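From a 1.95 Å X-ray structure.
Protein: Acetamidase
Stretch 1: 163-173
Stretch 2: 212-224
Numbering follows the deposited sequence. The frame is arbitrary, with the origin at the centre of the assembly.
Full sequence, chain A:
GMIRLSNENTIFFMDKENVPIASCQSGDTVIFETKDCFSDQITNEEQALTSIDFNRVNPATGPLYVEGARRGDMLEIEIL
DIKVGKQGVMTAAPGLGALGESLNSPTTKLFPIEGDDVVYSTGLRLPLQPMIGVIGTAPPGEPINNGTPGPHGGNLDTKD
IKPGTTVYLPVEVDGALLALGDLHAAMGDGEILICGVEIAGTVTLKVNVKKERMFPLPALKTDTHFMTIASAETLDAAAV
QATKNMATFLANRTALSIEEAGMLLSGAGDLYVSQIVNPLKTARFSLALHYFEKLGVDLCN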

# COMPACT_ATOMS: atom_id res chain seq x y z
N PRO A 163 14.72 12.10 3.78
CA PRO A 163 15.72 12.39 4.78
C PRO A 163 15.51 11.59 6.06
O PRO A 163 14.35 11.41 6.51
CB PRO A 163 15.56 13.90 5.01
CG PRO A 163 14.92 14.40 3.82
CD PRO A 163 13.96 13.30 3.41
N GLY A 164 16.62 11.08 6.61
CA GLY A 164 16.60 10.29 7.86
C GLY A 164 16.40 8.78 7.65
O GLY A 164 16.43 7.99 8.61
N THR A 165 16.20 8.40 6.39
CA THR A 165 16.09 6.99 5.98
C THR A 165 17.49 6.46 5.62
O THR A 165 18.32 7.20 5.06
CB THR A 165 15.09 6.85 4.78
OG1 THR A 165 13.75 7.17 5.20
CG2 THR A 165 15.09 5.43 4.19
N THR A 166 17.76 5.22 6.01
CA THR A 166 18.92 4.47 5.54
C THR A 166 18.49 3.51 4.43
O THR A 166 17.56 2.76 4.63
CB THR A 166 19.53 3.65 6.68
OG1 THR A 166 19.93 4.55 7.72
CG2 THR A 166 20.71 2.90 6.24
N VAL A 167 19.18 3.55 3.28
CA VAL A 167 18.89 2.73 2.12
C VAL A 167 19.97 1.67 2.03
O VAL A 167 21.14 1.96 2.25
CB VAL A 167 18.97 3.56 0.81
CG1 VAL A 167 18.53 2.71 -0.39
CG2 VAL A 167 18.12 4.78 0.92
N TYR A 168 19.59 0.45 1.70
CA TYR A 168 20.58 -0.62 1.47
C TYR A 168 20.51 -1.15 0.03
O TYR A 168 19.47 -1.62 -0.37
CB TYR A 168 20.36 -1.77 2.44
CG TYR A 168 20.38 -1.38 3.91
CD1 TYR A 168 19.22 -0.98 4.55
CD2 TYR A 168 21.55 -1.45 4.66
CE1 TYR A 168 19.21 -0.62 5.90
CE2 TYR A 168 21.56 -1.09 6.02
CZ TYR A 168 20.38 -0.68 6.62
OH TYR A 168 20.37 -0.34 7.95
N LEU A 169 21.62 -1.05 -0.72
CA LEU A 169 21.73 -1.55 -2.12
C LEU A 169 22.86 -2.59 -2.25
O LEU A 169 23.80 -2.57 -1.47
CB LEU A 169 22.04 -0.41 -3.08
CG LEU A 169 20.94 0.64 -3.25
CD1 LEU A 169 21.47 1.77 -4.12
CD2 LEU A 169 19.67 -0.02 -3.82
N PRO A 170 22.77 -3.50 -3.26
CA PRO A 170 23.81 -4.50 -3.44
C PRO A 170 25.07 -3.89 -4.05
O PRO A 170 25.00 -2.91 -4.80
CB PRO A 170 23.17 -5.49 -4.40
CG PRO A 170 22.26 -4.64 -5.22
CD PRO A 170 21.73 -3.62 -4.30
N VAL A 171 26.21 -4.45 -3.71
CA VAL A 171 27.45 -4.23 -4.45
C VAL A 171 27.64 -5.48 -5.30
O VAL A 171 27.92 -6.56 -4.76
CB VAL A 171 28.65 -4.06 -3.51
CG1 VAL A 171 30.00 -4.00 -4.30
CG2 VAL A 171 28.48 -2.83 -2.70
N GLU A 172 27.46 -5.34 -6.61
CA GLU A 172 27.59 -6.46 -7.54
C GLU A 172 28.81 -6.34 -8.45
O GLU A 172 29.20 -7.31 -9.07
CB GLU A 172 26.33 -6.59 -8.37
CG GLU A 172 25.06 -6.87 -7.58
CD GLU A 172 25.10 -8.18 -6.79
OE1 GLU A 172 25.97 -9.03 -7.03
OE2 GLU A 172 24.23 -8.38 -5.93
N VAL A 173 29.40 -5.14 -8.54
CA VAL A 173 30.66 -4.94 -9.24
C VAL A 173 31.53 -4.18 -8.24
O VAL A 173 31.01 -3.42 -7.44
CB VAL A 173 30.45 -4.17 -10.60
CG1 VAL A 173 29.23 -4.71 -11.37
CG2 VAL A 173 30.28 -2.69 -10.39
N GLU A 212 28.86 -7.95 5.03
CA GLU A 212 27.92 -9.05 4.98
C GLU A 212 26.57 -8.55 4.56
O GLU A 212 26.02 -7.61 5.15
CB GLU A 212 27.80 -9.78 6.32
CG GLU A 212 27.43 -11.27 6.13
CD GLU A 212 26.46 -11.79 7.17
OE1 GLU A 212 26.72 -11.58 8.38
OE2 GLU A 212 25.44 -12.42 6.78
N ARG A 213 26.04 -9.20 3.53
CA ARG A 213 24.73 -8.91 3.02
C ARG A 213 23.67 -9.65 3.82
O ARG A 213 23.31 -10.77 3.51
CB ARG A 213 24.67 -9.29 1.57
CG ARG A 213 23.60 -8.59 0.86
CD ARG A 213 23.59 -8.98 -0.57
NE ARG A 213 24.68 -8.36 -1.30
CZ ARG A 213 24.88 -8.53 -2.60
NH1 ARG A 213 24.04 -9.26 -3.30
NH2 ARG A 213 25.90 -7.95 -3.21
N MSE A 214 23.13 -8.98 4.83
CA MSE A 214 22.26 -9.60 5.84
C MSE A 214 20.80 -9.83 5.43
O MSE A 214 20.12 -10.70 5.99
CB MSE A 214 22.28 -8.71 7.08
CG MSE A 214 21.97 -9.43 8.37
SE MSE A 214 21.32 -8.15 9.67
CE MSE A 214 22.44 -6.53 9.11
N PHE A 215 20.30 -9.03 4.50
CA PHE A 215 18.92 -9.19 4.01
C PHE A 215 18.82 -9.03 2.48
O PHE A 215 19.77 -8.56 1.83
CB PHE A 215 17.94 -8.22 4.72
CG PHE A 215 18.59 -6.98 5.26
CD1 PHE A 215 19.01 -5.97 4.41
CD2 PHE A 215 18.75 -6.81 6.62
CE1 PHE A 215 19.59 -4.81 4.92
CE2 PHE A 215 19.33 -5.68 7.13
CZ PHE A 215 19.76 -4.68 6.27
N PRO A 216 17.66 -9.41 1.91
CA PRO A 216 17.45 -9.21 0.47
C PRO A 216 17.32 -7.73 0.17
O PRO A 216 16.79 -6.98 0.99
CB PRO A 216 16.14 -9.95 0.20
CG PRO A 216 15.89 -10.78 1.40
CD PRO A 216 16.48 -10.03 2.53
N LEU A 217 17.83 -7.32 -0.98
CA LEU A 217 17.98 -5.92 -1.31
C LEU A 217 17.14 -5.64 -2.58
O LEU A 217 16.91 -6.54 -3.34
CB LEU A 217 19.47 -5.64 -1.56
CG LEU A 217 20.45 -5.89 -0.43
CD1 LEU A 217 21.91 -5.64 -0.83
CD2 LEU A 217 20.06 -4.97 0.68
N PRO A 218 16.73 -4.37 -2.83
CA PRO A 218 16.96 -3.23 -1.97
C PRO A 218 16.17 -3.29 -0.70
O PRO A 218 15.17 -4.02 -0.60
CB PRO A 218 16.54 -2.03 -2.85
CG PRO A 218 16.57 -2.58 -4.27
CD PRO A 218 16.09 -3.97 -4.10
N ALA A 219 16.58 -2.49 0.28
CA ALA A 219 15.83 -2.40 1.50
C ALA A 219 16.04 -1.06 2.15
O ALA A 219 16.99 -0.32 1.85
CB ALA A 219 16.23 -3.53 2.46
N LEU A 220 15.17 -0.75 3.09
CA LEU A 220 15.33 0.47 3.82
C LEU A 220 14.87 0.38 5.26
O LEU A 220 14.03 -0.43 5.62
CB LEU A 220 14.64 1.62 3.04
CG LEU A 220 13.14 1.72 2.90
CD1 LEU A 220 12.64 2.27 4.27
CD2 LEU A 220 12.76 2.66 1.75
N LYS A 221 15.43 1.28 6.07
CA LYS A 221 15.03 1.47 7.47
C LYS A 221 14.80 2.96 7.69
O LYS A 221 15.62 3.78 7.26
CB LYS A 221 16.12 0.90 8.38
CG LYS A 221 16.21 1.47 9.78
CD LYS A 221 17.22 0.73 10.61
CE LYS A 221 18.66 1.15 10.31
NZ LYS A 221 19.56 1.01 11.52
N THR A 222 13.64 3.29 8.28
CA THR A 222 13.27 4.64 8.68
C THR A 222 13.55 4.74 10.19
O THR A 222 14.15 3.84 10.76
CB THR A 222 11.78 4.92 8.42
OG1 THR A 222 10.97 4.04 9.23
CG2 THR A 222 11.44 4.73 6.94
N ASP A 223 13.12 5.81 10.83
CA ASP A 223 13.19 5.90 12.30
C ASP A 223 12.32 4.84 13.01
O ASP A 223 12.54 4.59 14.17
CB ASP A 223 12.75 7.30 12.78
CG ASP A 223 13.88 8.34 12.70
OD1 ASP A 223 14.84 8.18 11.91
OD2 ASP A 223 13.79 9.34 13.44
N THR A 224 11.34 4.22 12.35
CA THR A 224 10.39 3.33 13.04
C THR A 224 10.19 1.96 12.41
O THR A 224 9.72 1.03 13.09
CB THR A 224 9.01 3.99 13.13
OG1 THR A 224 8.64 4.48 11.84
CG2 THR A 224 9.03 5.15 14.11

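Strands 166-170 and 219-221 run antiparallel, their axes 4.7 Å apart at closest approach. Two hydrogen-bonded pairs hold them together. Thr166 N donates to Lys221 O (2.9 Å) and Lys221 N returns to Thr166 O (3.0 Å); Tyr168 N donates to Ala219 O (2.7 Å) and Ala219 N to Tyr168 O (3.1 Å). Both amides and both carbonyls of each pair are thus satisfied across the ladder. Between them lies the non-hydrogen-bonded pair Val167-Leu220, where the CA of Leu220 approaches Thr166 O (3.3 Å) in a CA-H...O contact. Pro218, which follows a cis peptide bond and has no amide hydrogen to donate, makes a similar contact from its CA to Tyr168 O (3.4 Å).

Thr166, Tyr168, Ala219 and Lys221 share one face of the sheet. There the edge of Phe215 meets the face of Tyr168, with CE1 of Phe215 3.7 Å from CG of Tyr168 and the ring planes at 78°. Leu217 extends the apolar packing, its CD2 3.7 Å from Tyr168 CB and its CD1 3.8 Å from Pro170 CB.

Beyond the strand pairing, Arg213 NH1 forms a salt bridge with Glu172 OE2 (2.8 Å); NH2 of Arg213 adds a weak hydrogen bond to the same OE2 (3.2 Å). Arg213 NE and NH2 are hydrogen-bonded elsewhere in the structure.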